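Local coordinates for protein abietadiene synthase, chloroplastic (Abies grandis, PDB 3S9V) that is a chloroplast enzyme of the terpene synthase family, largely alpha-helical, with an N-terminal terpene synthase domain and a metal-binding domain, at residues K217-K220 and L221-K224; L248-L251 and N252-K256; L327-L330 and R331-Y335; N581-N584 and D585-K588; I602-V605 and W606-Q609. All blocks are in the same frame, centred on the assembly; numbering follows the deposited sequence.

Contact 1. Residues K217-K220 and L221-K224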
loop_
_atom_site.group_PDB
_atom_site.type_symbol
_atom_site.label_atom_id
_atom_site.label_comp_id
_atom_site.label_asym_id
_atom_site.label_seq_id
_atom_site.Cartn_x
_atom_site.Cartn_y
_atom_site.Cartn_z
ATOM N N LYS A 217 7.862 9.832 39.210
ATOM C CA LYS A 217 8.628 9.697 37.977
ATOM C C LYS A 217 7.690 9.466 36.802
ATOM O O LYS A 217 7.934 9.957 35.699
ATOM C CB LYS A 217 9.628 8.542 38.093
ATOM C CG LYS A 217 10.755 8.823 39.067
ATOM C CD LYS A 217 11.817 7.738 39.023
ATOM C CE LYS A 217 13.019 8.120 39.873
ATOM N NZ LYS A 217 14.088 7.090 39.785
ATOM N N ILE A 218 6.610 8.727 37.047
ATOM C CA ILE A 218 5.619 8.442 36.012
ATOM C C ILE A 218 4.917 9.707 35.501
ATOM O O ILE A 218 4.651 9.829 34.307
ATOM C CB ILE A 218 4.539 7.455 36.528
ATOM C CG1 ILE A 218 5.147 6.065 36.713
ATOM C CG2 ILE A 218 3.371 7.400 35.568
ATOM C CD1 ILE A 218 5.720 5.456 35.447
ATOM N N MET A 219 4.624 10.645 36.399
ATOM C CA MET A 219 3.929 11.879 36.017
ATOM C C MET A 219 4.650 12.701 34.946
ATOM O O MET A 219 4.016 13.464 34.211
ATOM C CB MET A 219 3.688 12.769 37.245
ATOM C CG MET A 219 2.815 12.155 38.349
ATOM S SD MET A 219 1.194 11.551 37.811
ATOM C CE MET A 219 0.695 12.866 36.665
ATOM N N LYS A 220 5.968 12.547 34.856
ATOM C CA LYS A 220 6.758 13.290 33.880
ATOM C C LYS A 220 6.577 12.738 32.478
ATOM O O LYS A 220 6.955 13.380 31.498
ATOM C CB LYS A 220 8.244 13.230 34.229
ATOM C CG LYS A 220 8.594 13.582 35.667
ATOM C CD LYS A 220 10.107 13.595 35.846
ATOM C CE LYS A 220 10.512 13.717 37.306
ATOM N NZ LYS A 220 11.991 13.865 37.449
ATOM N N LEU A 221 6.001 11.545 32.383
ATOM C CA LEU A 221 5.800 10.904 31.094
ATOM C C LEU A 221 4.355 10.998 30.615
ATOM O O LEU A 221 3.958 10.316 29.677
ATOM C CB LEU A 221 6.244 9.442 31.183
ATOM C CG LEU A 221 7.668 9.267 31.717
ATOM C CD1 LEU A 221 8.020 7.788 31.790
ATOM C CD2 LEU A 221 8.648 10.014 30.816
ATOM N N GLN A 222 3.575 11.856 31.265
ATOM C CA GLN A 222 2.173 12.058 30.905
ATOM C C GLN A 222 2.078 12.643 29.491
ATOM O O GLN A 222 2.985 13.341 29.045
ATOM C CB GLN A 222 1.526 13.003 31.920
ATOM C CG GLN A 222 0.076 13.366 31.656
ATOM C CD GLN A 222 -0.546 14.106 32.830
ATOM O OE1 GLN A 222 0.026 15.064 33.348
ATOM N NE2 GLN A 222 -1.725 13.663 33.253
ATOM N N SER A 223 0.983 12.354 28.788
ATOM C CA SER A 223 0.785 12.856 27.426
ATOM C C SER A 223 0.332 14.310 27.453
ATOM O O SER A 223 -0.092 14.805 28.486
ATOM C CB SER A 223 -0.269 12.017 26.697
ATOM O OG SER A 223 0.011 10.633 26.813
ATOM N N LYS A 224 0.420 14.991 26.315
ATOM C CA LYS A 224 0.004 16.384 26.243
ATOM C C LYS A 224 -1.472 16.533 26.595
ATOM O O LYS A 224 -1.857 17.509 27.238
ATOM C CB LYS A 224 0.265 16.946 24.844
ATOM C CG LYS A 224 1.739 17.239 24.557
ATOM C CD LYS A 224 1.976 17.708 23.118
ATOM C CE LYS A 224 0.851 18.618 22.613
ATOM N NZ LYS A 224 0.474 19.691 23.580
#
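Gln-222 lies alongside Met-219, and its side chain can be followed outward from the backbone of a type I beta turn that runs from Met-219 to Gln-222. CB rests against Met-219 O at 3.4 Å. Because CG stands opposite the backbone N (chi1 177°) and the chain stays extended beyond it, the amide is carried in the same direction as the methionine. There OE1 comes within 4.0 Å of Met-219 CE, a contact of van der Waals kind. The thioether chain, folded at chi2 and chi3, curls its methyl back to meet it. NE2, on the other branch of the amide, is gripped by two acceptors, Asn-244 OD1 and Gly-226 O, which fix the rotation of the group. The turn itself is closed by a weak bond from Gln-222 N to Met-219 O at 3.4 Å. One residue earlier, at the helix end, Leu-221 N reaches Ile-218 O at 2.9 Å, and Leu-221 CB settles near the same oxygen at 3.5 Å. In the fold this is where the chain passes from helix 215-219 into the loop leading to helix 232-242. Ile-218 packs on helix 192-197, Met-219 touches Val-238 and Thr-242 of helix 232-242, and Gln-222 meets Lys-246 and Cys-247 at the start of helix 245-258.

Contact 2. Residues L248-L251 and N252-K256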
loop_
_atom_site.group_PDB
_atom_site.type_symbol
_atom_site.label_atom_id
_atom_site.label_comp_id
_atom_site.label_asym_id
_atom_site.label_seq_id
_atom_site.Cartn_x
_atom_site.Cartn_y
_atom_site.Cartn_z
ATOM N N LEU A 248 -7.948 13.634 34.551
ATOM C CA LEU A 248 -9.390 13.828 34.521
ATOM C C LEU A 248 -9.824 14.546 33.242
ATOM O O LEU A 248 -10.858 14.212 32.663
ATOM C CB LEU A 248 -9.842 14.624 35.747
ATOM C CG LEU A 248 -11.269 14.331 36.215
ATOM C CD1 LEU A 248 -11.362 12.875 36.666
ATOM C CD2 LEU A 248 -11.642 15.268 37.359
ATOM N N ASP A 249 -9.035 15.522 32.799
ATOM C CA ASP A 249 -9.363 16.244 31.575
ATOM C C ASP A 249 -9.398 15.282 30.385
ATOM O O ASP A 249 -10.247 15.418 29.498
ATOM C CB ASP A 249 -8.344 17.352 31.296
ATOM C CG ASP A 249 -8.302 18.399 32.391
ATOM O OD1 ASP A 249 -9.352 18.651 33.019
ATOM O OD2 ASP A 249 -7.221 18.982 32.616
ATOM N N PHE A 250 -8.482 14.311 30.367
ATOM C CA PHE A 250 -8.444 13.335 29.276
ATOM C C PHE A 250 -9.663 12.425 29.303
ATOM O O PHE A 250 -10.213 12.085 28.257
ATOM C CB PHE A 250 -7.174 12.473 29.324
ATOM C CG PHE A 250 -7.165 11.368 28.300
ATOM C CD1 PHE A 250 -7.410 10.048 28.671
ATOM C CD2 PHE A 250 -6.960 11.655 26.950
ATOM C CE1 PHE A 250 -7.456 9.027 27.714
ATOM C CE2 PHE A 250 -7.003 10.647 25.986
ATOM C CZ PHE A 250 -7.251 9.328 26.370
ATOM N N LEU A 251 -10.086 12.026 30.497
ATOM C CA LEU A 251 -11.257 11.168 30.604
ATOM C C LEU A 251 -12.508 11.945 30.199
ATOM O O LEU A 251 -13.358 11.420 29.485
ATOM C CB LEU A 251 -11.384 10.600 32.022
ATOM C CG LEU A 251 -10.200 9.709 32.433
ATOM C CD1 LEU A 251 -10.393 9.204 33.848
ATOM C CD2 LEU A 251 -10.070 8.533 31.471
ATOM N N ASN A 252 -12.620 13.193 30.645
ATOM C CA ASN A 252 -13.766 14.019 30.268
ATOM C C ASN A 252 -13.795 14.150 28.742
ATOM O O ASN A 252 -14.856 14.071 28.118
ATOM C CB ASN A 252 -13.668 15.421 30.883
ATOM C CG ASN A 252 -13.934 15.425 32.375
ATOM O OD1 ASN A 252 -14.809 14.703 32.864
ATOM N ND2 ASN A 252 -13.194 16.258 33.110
ATOM N N PHE A 253 -12.615 14.358 28.156
ATOM C CA PHE A 253 -12.465 14.500 26.712
ATOM C C PHE A 253 -12.916 13.241 25.977
ATOM O O PHE A 253 -13.574 13.323 24.938
ATOM C CB PHE A 253 -11.002 14.842 26.378
ATOM C CG PHE A 253 -10.629 14.621 24.935
ATOM C CD1 PHE A 253 -10.080 13.406 24.523
ATOM C CD2 PHE A 253 -10.807 15.627 23.995
ATOM C CE1 PHE A 253 -9.709 13.197 23.193
ATOM C CE2 PHE A 253 -10.439 15.430 22.663
ATOM C CZ PHE A 253 -9.889 14.209 22.261
ATOM N N VAL A 254 -12.572 12.074 26.511
ATOM C CA VAL A 254 -12.987 10.827 25.883
ATOM C C VAL A 254 -14.498 10.671 26.024
ATOM O O VAL A 254 -15.178 10.290 25.073
ATOM C CB VAL A 254 -12.294 9.608 26.526
ATOM C CG1 VAL A 254 -12.944 8.322 26.037
ATOM C CG2 VAL A 254 -10.810 9.618 26.189
ATOM N N LEU A 255 -15.020 10.974 27.209
ATOM C CA LEU A 255 -16.453 10.862 27.459
ATOM C C LEU A 255 -17.262 11.905 26.695
ATOM O O LEU A 255 -18.475 11.748 26.515
ATOM C CB LEU A 255 -16.745 10.965 28.956
ATOM C CG LEU A 255 -16.375 9.697 29.723
ATOM C CD1 LEU A 255 -16.483 9.930 31.211
ATOM C CD2 LEU A 255 -17.298 8.567 29.282
ATOM N N LYS A 256 -16.599 12.964 26.245
ATOM C CA LYS A 256 -17.286 13.993 25.482
ATOM C C LYS A 256 -17.689 13.358 24.155
ATOM O O LYS A 256 -18.770 13.621 23.625
ATOM C CB LYS A 256 -16.363 15.190 25.235
ATOM C CG LYS A 256 -16.973 16.270 24.345
ATOM C CD LYS A 256 -16.102 17.516 24.280
ATOM C CE LYS A 256 -14.732 17.226 23.677
ATOM N NZ LYS A 256 -14.801 16.812 22.245
HETATM O O HOH W 1 -11.672 18.384 31.315
#
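One face of the Phe-250 ring is occupied by Val-254 CG2, and the nearby ring of Phe-253 receives Phe-250 O at its edge, in the ring plane. Both are contacts within an alpha-helix, 245-258, at spacings of four and three residues, in the N-terminal terpene synthase domain. The valine methyl makes a CH-pi contact, 3.9 Å from the Phe-250 centroid and 22° off the ring normal. It is displaced toward the rim, where the distance from Val-254 CG2 to Phe-250 CZ is 3.6 Å. The ring is brought under that methyl by a first torsion of 174°, which sets CG opposite the backbone N. Phe-253 approaches Phe-250 more loosely, Phe-253 CD1 to Phe-250 CD2 at 4.3 Å, and its ring also meets Tyr-49 edge-to-face. Four backbone bonds run regularly from residues 252-255 back to 248-251, among them Asn-252 N to Leu-248 O at 2.9 Å. Leu-248 touches Phe-239 and Phe-250 touches Thr-235, both of helix 232-242, while Leu-251 and Leu-255 reach Ile-65 and Phe-76 in loops. On the polar side a water joins two residues three positions apart, donating to Asp-249 OD1 at 2.9 Å and accepting from Asn-252 ND2 at 3.2 Å.

Contact 3. Residues L327-L330 and R331-Y335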
loop_
_atom_site.group_PDB
_atom_site.type_symbol
_atom_site.label_atom_id
_atom_site.label_comp_id
_atom_site.label_asym_id
_atom_site.label_seq_id
_atom_site.Cartn_x
_atom_site.Cartn_y
_atom_site.Cartn_z
ATOM N N LEU A 327 4.389 8.317 5.842
ATOM C CA LEU A 327 5.505 8.700 4.977
ATOM C C LEU A 327 5.228 8.357 3.512
ATOM O O LEU A 327 5.420 9.203 2.634
ATOM C CB LEU A 327 6.815 8.038 5.438
ATOM C CG LEU A 327 8.022 8.210 4.512
ATOM C CD1 LEU A 327 8.245 9.690 4.218
ATOM C CD2 LEU A 327 9.252 7.591 5.156
ATOM N N ARG A 328 4.758 7.139 3.241
ATOM C CA ARG A 328 4.473 6.755 1.853
ATOM C C ARG A 328 3.320 7.526 1.219
ATOM O O ARG A 328 3.466 8.094 0.128
ATOM C CB ARG A 328 4.181 5.255 1.733
ATOM C CG ARG A 328 3.939 4.785 0.284
ATOM C CD ARG A 328 3.716 3.278 0.228
ATOM N NE ARG A 328 2.723 2.906 1.221
ATOM C CZ ARG A 328 1.413 2.889 1.011
ATOM N NH1 ARG A 328 0.598 2.556 2.003
ATOM N NH2 ARG A 328 0.923 3.162 -0.193
ATOM N N ILE A 329 2.177 7.546 1.894
ATOM C CA ILE A 329 1.005 8.233 1.367
ATOM C C ILE A 329 1.161 9.749 1.251
ATOM O O ILE A 329 0.725 10.334 0.264
ATOM C CB ILE A 329 -0.242 7.909 2.197
ATOM C CG1 ILE A 329 -0.540 6.410 2.085
ATOM C CG2 ILE A 329 -1.430 8.736 1.705
ATOM C CD1 ILE A 329 -1.730 5.934 2.915
ATOM N N LEU A 330 1.768 10.386 2.247
ATOM C CA LEU A 330 1.982 11.832 2.195
ATOM C C LEU A 330 2.991 12.154 1.095
ATOM O O LEU A 330 2.875 13.170 0.401
ATOM C CB LEU A 330 2.492 12.362 3.544
ATOM C CG LEU A 330 1.457 12.370 4.680
ATOM C CD1 LEU A 330 2.106 12.807 5.976
ATOM C CD2 LEU A 330 0.315 13.321 4.326
ATOM N N ARG A 331 3.983 11.284 0.936
ATOM C CA ARG A 331 4.979 11.489 -0.095
ATOM C C ARG A 331 4.345 11.371 -1.471
ATOM O O ARG A 331 4.543 12.237 -2.330
ATOM C CB ARG A 331 6.114 10.474 0.026
ATOM C CG ARG A 331 6.938 10.345 -1.254
ATOM C CD ARG A 331 8.262 9.662 -0.994
ATOM N NE ARG A 331 9.163 10.547 -0.271
ATOM C CZ ARG A 331 10.406 10.232 0.066
ATOM N NH1 ARG A 331 11.153 11.109 0.720
ATOM N NH2 ARG A 331 10.896 9.038 -0.241
ATOM N N LEU A 332 3.584 10.304 -1.692
ATOM C CA LEU A 332 2.957 10.124 -2.995
ATOM C C LEU A 332 1.990 11.247 -3.325
ATOM O O LEU A 332 1.786 11.561 -4.498
ATOM C CB LEU A 332 2.248 8.766 -3.079
ATOM C CG LEU A 332 3.186 7.552 -3.136
ATOM C CD1 LEU A 332 2.388 6.268 -3.077
ATOM C CD2 LEU A 332 4.013 7.604 -4.419
ATOM N N HIS A 333 1.405 11.873 -2.310
ATOM C CA HIS A 333 0.466 12.959 -2.575
ATOM C C HIS A 333 1.067 14.362 -2.612
ATOM O O HIS A 333 0.342 15.352 -2.519
ATOM C CB HIS A 333 -0.695 12.901 -1.583
ATOM C CG HIS A 333 -1.657 11.794 -1.868
ATOM N ND1 HIS A 333 -2.871 12.004 -2.484
ATOM C CD2 HIS A 333 -1.558 10.457 -1.681
ATOM C CE1 HIS A 333 -3.479 10.845 -2.664
ATOM N NE2 HIS A 333 -2.701 9.890 -2.186
ATOM N N GLY A 334 2.391 14.439 -2.738
ATOM C CA GLY A 334 3.071 15.727 -2.848
ATOM C C GLY A 334 3.436 16.524 -1.605
ATOM O O GLY A 334 3.826 17.686 -1.718
ATOM N N TYR A 335 3.315 15.918 -0.428
ATOM C CA TYR A 335 3.645 16.605 0.808
ATOM C C TYR A 335 5.149 16.539 1.063
ATOM O O TYR A 335 5.818 15.599 0.632
ATOM C CB TYR A 335 2.874 15.977 1.970
ATOM C CG TYR A 335 1.388 16.232 1.898
ATOM C CD1 TYR A 335 0.830 17.399 2.428
ATOM C CD2 TYR A 335 0.541 15.329 1.263
ATOM C CE1 TYR A 335 -0.544 17.654 2.322
ATOM C CE2 TYR A 335 -0.828 15.573 1.149
ATOM C CZ TYR A 335 -1.366 16.733 1.680
ATOM O OH TYR A 335 -2.726 16.958 1.575
#
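With similar first torsions, -71° in Leu-330 and -69° in Tyr-335, both side chains place CG opposite their own carbonyl carbon, and across the helix end the leucine meets the tyrosine ring. Leu-330 CD2 lies over one face of that ring, 4.1 Å from its centroid, in a CH-pi contact whose shortest approach is to Tyr-335 CD2 at 3.7 Å. Leu-330 O sits at the ring edge, in plane, and also takes the backbone bond from Tyr-335 N at 2.9 Å. That bond belongs to a Schellman motif ending helix 320-332: Gly-334, with positive phi (84°), is the C-prime residue, and its N bonds to Arg-331 O at 3.1 Å. A weak bond from His-333 N adds a second donor to Leu-330 O. His-333 lies beside Ile-329, pointing the same way; its CD2 meets Ile-329 CG2 at 3.8 Å and has Ile-329 O near the ring plane. The polar tips are anchored to neighbouring parts of the fold. Tyr-335 OH bonds to Asp-298, His-333 NE2 to Glu-281 of helix 269-282, and the arginines form salt bridges, Arg-328 with Asp-278 and Arg-331 with Glu-380. Leu-332 CD1 passes Arg-328 CG at 4.0 Å, and the leucine also touches Trp-425.

Contact 4. Residues N581-N584 and D585-K588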
loop_
_atom_site.group_PDB
_atom_site.type_symbol
_atom_site.label_atom_id
_atom_site.label_comp_id
_atom_site.label_asym_id
_atom_site.label_seq_id
_atom_site.Cartn_x
_atom_site.Cartn_y
_atom_site.Cartn_z
ATOM N N ASN A 581 -2.374 4.708 -42.886
ATOM C CA ASN A 581 -3.812 4.811 -42.666
ATOM C C ASN A 581 -4.133 4.995 -41.182
ATOM O O ASN A 581 -4.983 5.803 -40.814
ATOM C CB ASN A 581 -4.534 3.570 -43.203
ATOM C CG ASN A 581 -4.434 3.447 -44.713
ATOM O OD1 ASN A 581 -4.290 4.445 -45.416
ATOM N ND2 ASN A 581 -4.524 2.218 -45.218
ATOM N N THR A 582 -3.445 4.243 -40.332
ATOM C CA THR A 582 -3.671 4.339 -38.905
ATOM C C THR A 582 -3.331 5.728 -38.377
ATOM O O THR A 582 -4.135 6.337 -37.673
ATOM C CB THR A 582 -2.845 3.302 -38.137
ATOM O OG1 THR A 582 -3.353 1.991 -38.408
ATOM C CG2 THR A 582 -2.909 3.566 -36.647
ATOM N N PHE A 583 -2.166 6.257 -38.731
ATOM C CA PHE A 583 -1.819 7.560 -38.203
ATOM C C PHE A 583 -2.481 8.782 -38.815
ATOM O O PHE A 583 -2.483 9.846 -38.197
ATOM C CB PHE A 583 -0.307 7.717 -38.139
ATOM C CG PHE A 583 0.311 6.909 -37.040
ATOM C CD1 PHE A 583 0.772 5.615 -37.279
ATOM C CD2 PHE A 583 0.346 7.405 -35.735
ATOM C CE1 PHE A 583 1.251 4.823 -36.232
ATOM C CE2 PHE A 583 0.821 6.620 -34.681
ATOM C CZ PHE A 583 1.273 5.325 -34.931
ATOM N N ASN A 584 -3.043 8.654 -40.014
ATOM C CA ASN A 584 -3.749 9.791 -40.592
ATOM C C ASN A 584 -5.009 9.920 -39.738
ATOM O O ASN A 584 -5.520 11.018 -39.511
ATOM C CB ASN A 584 -4.143 9.537 -42.049
ATOM C CG ASN A 584 -3.076 9.974 -43.025
ATOM O OD1 ASN A 584 -2.321 10.921 -42.768
ATOM N ND2 ASN A 584 -3.017 9.302 -44.165
ATOM N N ASP A 585 -5.487 8.770 -39.267
ATOM C CA ASP A 585 -6.667 8.686 -38.418
ATOM C C ASP A 585 -6.355 9.349 -37.077
ATOM O O ASP A 585 -7.047 10.279 -36.662
ATOM C CB ASP A 585 -7.043 7.214 -38.209
ATOM C CG ASP A 585 -8.251 7.035 -37.303
ATOM O OD1 ASP A 585 -8.657 5.872 -37.079
ATOM O OD2 ASP A 585 -8.797 8.048 -36.815
ATOM N N ILE A 586 -5.309 8.862 -36.409
ATOM C CA ILE A 586 -4.870 9.406 -35.125
ATOM C C ILE A 586 -4.537 10.893 -35.265
ATOM O O ILE A 586 -4.754 11.675 -34.345
ATOM C CB ILE A 586 -3.635 8.622 -34.606
ATOM C CG1 ILE A 586 -4.089 7.265 -34.077
ATOM C CG2 ILE A 586 -2.888 9.414 -33.533
ATOM C CD1 ILE A 586 -2.958 6.351 -33.663
ATOM N N ALA A 587 -4.033 11.288 -36.428
ATOM C CA ALA A 587 -3.687 12.687 -36.665
ATOM C C ALA A 587 -4.948 13.554 -36.705
ATOM O O ALA A 587 -4.986 14.645 -36.141
ATOM C CB ALA A 587 -2.914 12.822 -37.981
ATOM N N LYS A 588 -5.971 13.054 -37.384
ATOM C CA LYS A 588 -7.241 13.748 -37.528
ATOM C C LYS A 588 -7.911 13.933 -36.165
ATOM O O LYS A 588 -8.273 15.050 -35.792
ATOM C CB LYS A 588 -8.149 12.943 -38.464
ATOM C CG LYS A 588 -9.550 13.492 -38.655
ATOM C CD LYS A 588 -10.346 12.568 -39.564
ATOM C CE LYS A 588 -11.792 13.008 -39.697
ATOM N NZ LYS A 588 -12.578 12.025 -40.504
#
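Asn-581 opens this run of alpha-helix 570-594 by offering its O to Asp-585 N in a weak bond of 3.4 Å; the same N-H also leans weakly toward Thr-582 O. Thr-582 follows with the straighter link, Ile-586 N to Thr-582 O at 3.1 Å. Its side chain splits by character: OG1 bonds back to Gly-578 O, whereas CG2, opposite the backbone N, stands beside Ile-586, with Ile-586 CD1 4.1 Å from Thr-582 CG2. That same threonine methyl lies over one face of the Phe-583 ring, offset toward the rim. Phe-583 itself runs alongside Ile-586 in the same direction, and Ile-586 CD1 comes obliquely against Phe-583 CE2 at 3.9 Å. Thus a single methyl terminus is shared by the threonine and the phenylalanine, three buried side chains drawn together on one flank of the helix. This flank faces helix 521-541 through Phe-533 and Val-526, and helix 641-648 through Ile-647, in the metal-binding domain. Phe-583 O is held by Ala-587 N at 2.8 Å, and Ala-587 CB presses on that oxygen at 3.0 Å. Asn-584 comes last, on the more polar side, where its OD1 accepts a bond from Trp-560 NE1 and its backbone O takes Lys-588 N at 3.0 Å.

Contact 5. Residues I602-V605 and W606-Q609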
loop_
_atom_site.group_PDB
_atom_site.type_symbol
_atom_site.label_atom_id
_atom_site.label_comp_id
_atom_site.label_asym_id
_atom_site.label_seq_id
_atom_site.Cartn_x
_atom_site.Cartn_y
_atom_site.Cartn_z
ATOM N N ILE A 602 3.515 14.189 -34.834
ATOM C CA ILE A 602 3.520 12.742 -34.970
ATOM C C ILE A 602 4.666 12.275 -35.865
ATOM O O ILE A 602 5.276 11.229 -35.609
ATOM C CB ILE A 602 2.165 12.253 -35.532
ATOM C CG1 ILE A 602 1.072 12.512 -34.494
ATOM C CG2 ILE A 602 2.213 10.767 -35.862
ATOM C CD1 ILE A 602 -0.273 11.925 -34.857
ATOM N N GLN A 603 4.968 13.050 -36.901
ATOM C CA GLN A 603 6.047 12.692 -37.821
ATOM C C GLN A 603 7.407 12.814 -37.143
ATOM O O GLN A 603 8.283 11.982 -37.346
ATOM C CB GLN A 603 6.036 13.590 -39.060
ATOM C CG GLN A 603 4.783 13.500 -39.910
ATOM C CD GLN A 603 4.838 14.423 -41.118
ATOM O OE1 GLN A 603 3.804 14.809 -41.660
ATOM N NE2 GLN A 603 6.047 14.769 -41.553
ATOM N N ASN A 604 7.577 13.859 -36.339
ATOM C CA ASN A 604 8.831 14.076 -35.641
ATOM C C ASN A 604 9.025 12.996 -34.576
ATOM O O ASN A 604 10.132 12.488 -34.389
ATOM C CB ASN A 604 8.839 15.469 -35.006
ATOM C CG ASN A 604 10.200 15.860 -34.481
ATOM O OD1 ASN A 604 10.379 16.079 -33.286
ATOM N ND2 ASN A 604 11.175 15.951 -35.378
ATOM N N VAL A 605 7.950 12.634 -33.878
ATOM C CA VAL A 605 8.053 11.590 -32.865
ATOM C C VAL A 605 8.608 10.343 -33.541
ATOM O O VAL A 605 9.574 9.747 -33.056
ATOM C CB VAL A 605 6.683 11.243 -32.241
ATOM C CG1 VAL A 605 6.802 9.977 -31.365
ATOM C CG2 VAL A 605 6.180 12.414 -31.416
ATOM N N TRP A 606 8.001 9.967 -34.668
ATOM C CA TRP A 606 8.428 8.786 -35.419
ATOM C C TRP A 606 9.797 8.954 -36.088
ATOM O O TRP A 606 10.555 7.987 -36.214
ATOM C CB TRP A 606 7.368 8.401 -36.467
ATOM C CG TRP A 606 6.229 7.606 -35.881
ATOM C CD1 TRP A 606 4.954 8.034 -35.668
ATOM C CD2 TRP A 606 6.300 6.275 -35.352
ATOM N NE1 TRP A 606 4.225 7.057 -35.030
ATOM C CE2 TRP A 606 5.028 5.967 -34.823
ATOM C CE3 TRP A 606 7.322 5.314 -35.267
ATOM C CZ2 TRP A 606 4.742 4.733 -34.212
ATOM C CZ3 TRP A 606 7.040 4.086 -34.657
ATOM C CH2 TRP A 606 5.756 3.809 -34.137
ATOM N N LYS A 607 10.113 10.175 -36.508
ATOM C CA LYS A 607 11.399 10.450 -37.144
ATOM C C LYS A 607 12.527 9.960 -36.244
ATOM O O LYS A 607 13.393 9.210 -36.680
ATOM C CB LYS A 607 11.558 11.953 -37.396
ATOM C CG LYS A 607 12.962 12.382 -37.826
ATOM C CD LYS A 607 13.066 13.896 -37.923
ATOM C CE LYS A 607 14.501 14.358 -38.155
ATOM N NZ LYS A 607 15.080 13.792 -39.407
ATOM N N VAL A 608 12.502 10.374 -34.981
ATOM C CA VAL A 608 13.539 9.987 -34.029
ATOM C C VAL A 608 13.518 8.493 -33.726
ATOM O O VAL A 608 14.567 7.874 -33.548
ATOM C CB VAL A 608 13.404 10.795 -32.713
ATOM C CG1 VAL A 608 14.445 10.337 -31.690
ATOM C CG2 VAL A 608 13.585 12.288 -33.014
ATOM N N GLN A 609 12.323 7.914 -33.682
ATOM C CA GLN A 609 12.176 6.491 -33.404
ATOM C C GLN A 609 12.788 5.639 -34.523
ATOM O O GLN A 609 13.537 4.687 -34.260
ATOM C CB GLN A 609 10.701 6.127 -33.257
ATOM C CG GLN A 609 10.470 4.691 -32.816
ATOM C CD GLN A 609 11.059 4.431 -31.445
ATOM O OE1 GLN A 609 10.714 5.110 -30.479
ATOM N NE2 GLN A 609 11.954 3.452 -31.350
#
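Ile-602 and Trp-606, one turn apart on helix 599-621, run side by side in the same direction, and their first torsions decide which atoms meet. The isoleucine keeps CG2 opposite its backbone N, beside its own carbonyl carbon; the tryptophan, with chi1 -81°, sets CG opposite its carbonyl carbon and swings the indole back toward residue 602. The methyl, Ile-602 CG2, therefore arrives at the edge of the indole, in its plane, 3.9 Å from Trp-606 CD1. Ile-602 O also lies near that edge, 3.2 Å from the same CD1, while accepting the backbone bond from Trp-606 N at 3.1 Å. On a more exposed side of the helix, Lys-607 leaves the backbone nearly straight and bends only at chi4 (59°). Its CD passes Asn-604 ND2 at 3.8 Å before NZ forms a salt bridge with Glu-611, one turn onward. Gln-609, bent at chi2 (63°), holds both ends of its amide, OE1 to Thr-643 OG1 and NE2 to Val-637 O. Val-605 O is reached only weakly by Gln-609 N, at 3.4 Å, and also receives Arg-666 NH1. The indole wedges among helices: it touches Thr-530, Thr-534 and Leu-537 of helix 521-541 and Thr-643 and Ile-647 of helix 641-648, and meets Phe-579 of helix 570-594 edge-to-face.

Contacts 1 and 2 stand at one end of the elongated molecule, their centres about 17 Å apart, and contacts 4 and 5 at the opposite end, centres about 68 to 72 Å from theirs; contact 3 is nearer the middle. Contacts 4 and 5 alone touch each other: successive helices 570-594 and 599-621 pack through Phe-583, Ile-586 and Ala-587 against Ile-602 and Trp-606, with Phe-583 and Trp-606 edge-to-face. All five are partly buried; in contacts 2 to 5 mainly apolar side chains are buried, while charged or polar ones lie nearer the surface. Contacts 1 and 3 finish helices, by a turn and a Schellman motif; contact 2 is mid-helix, aromatic and water-linked.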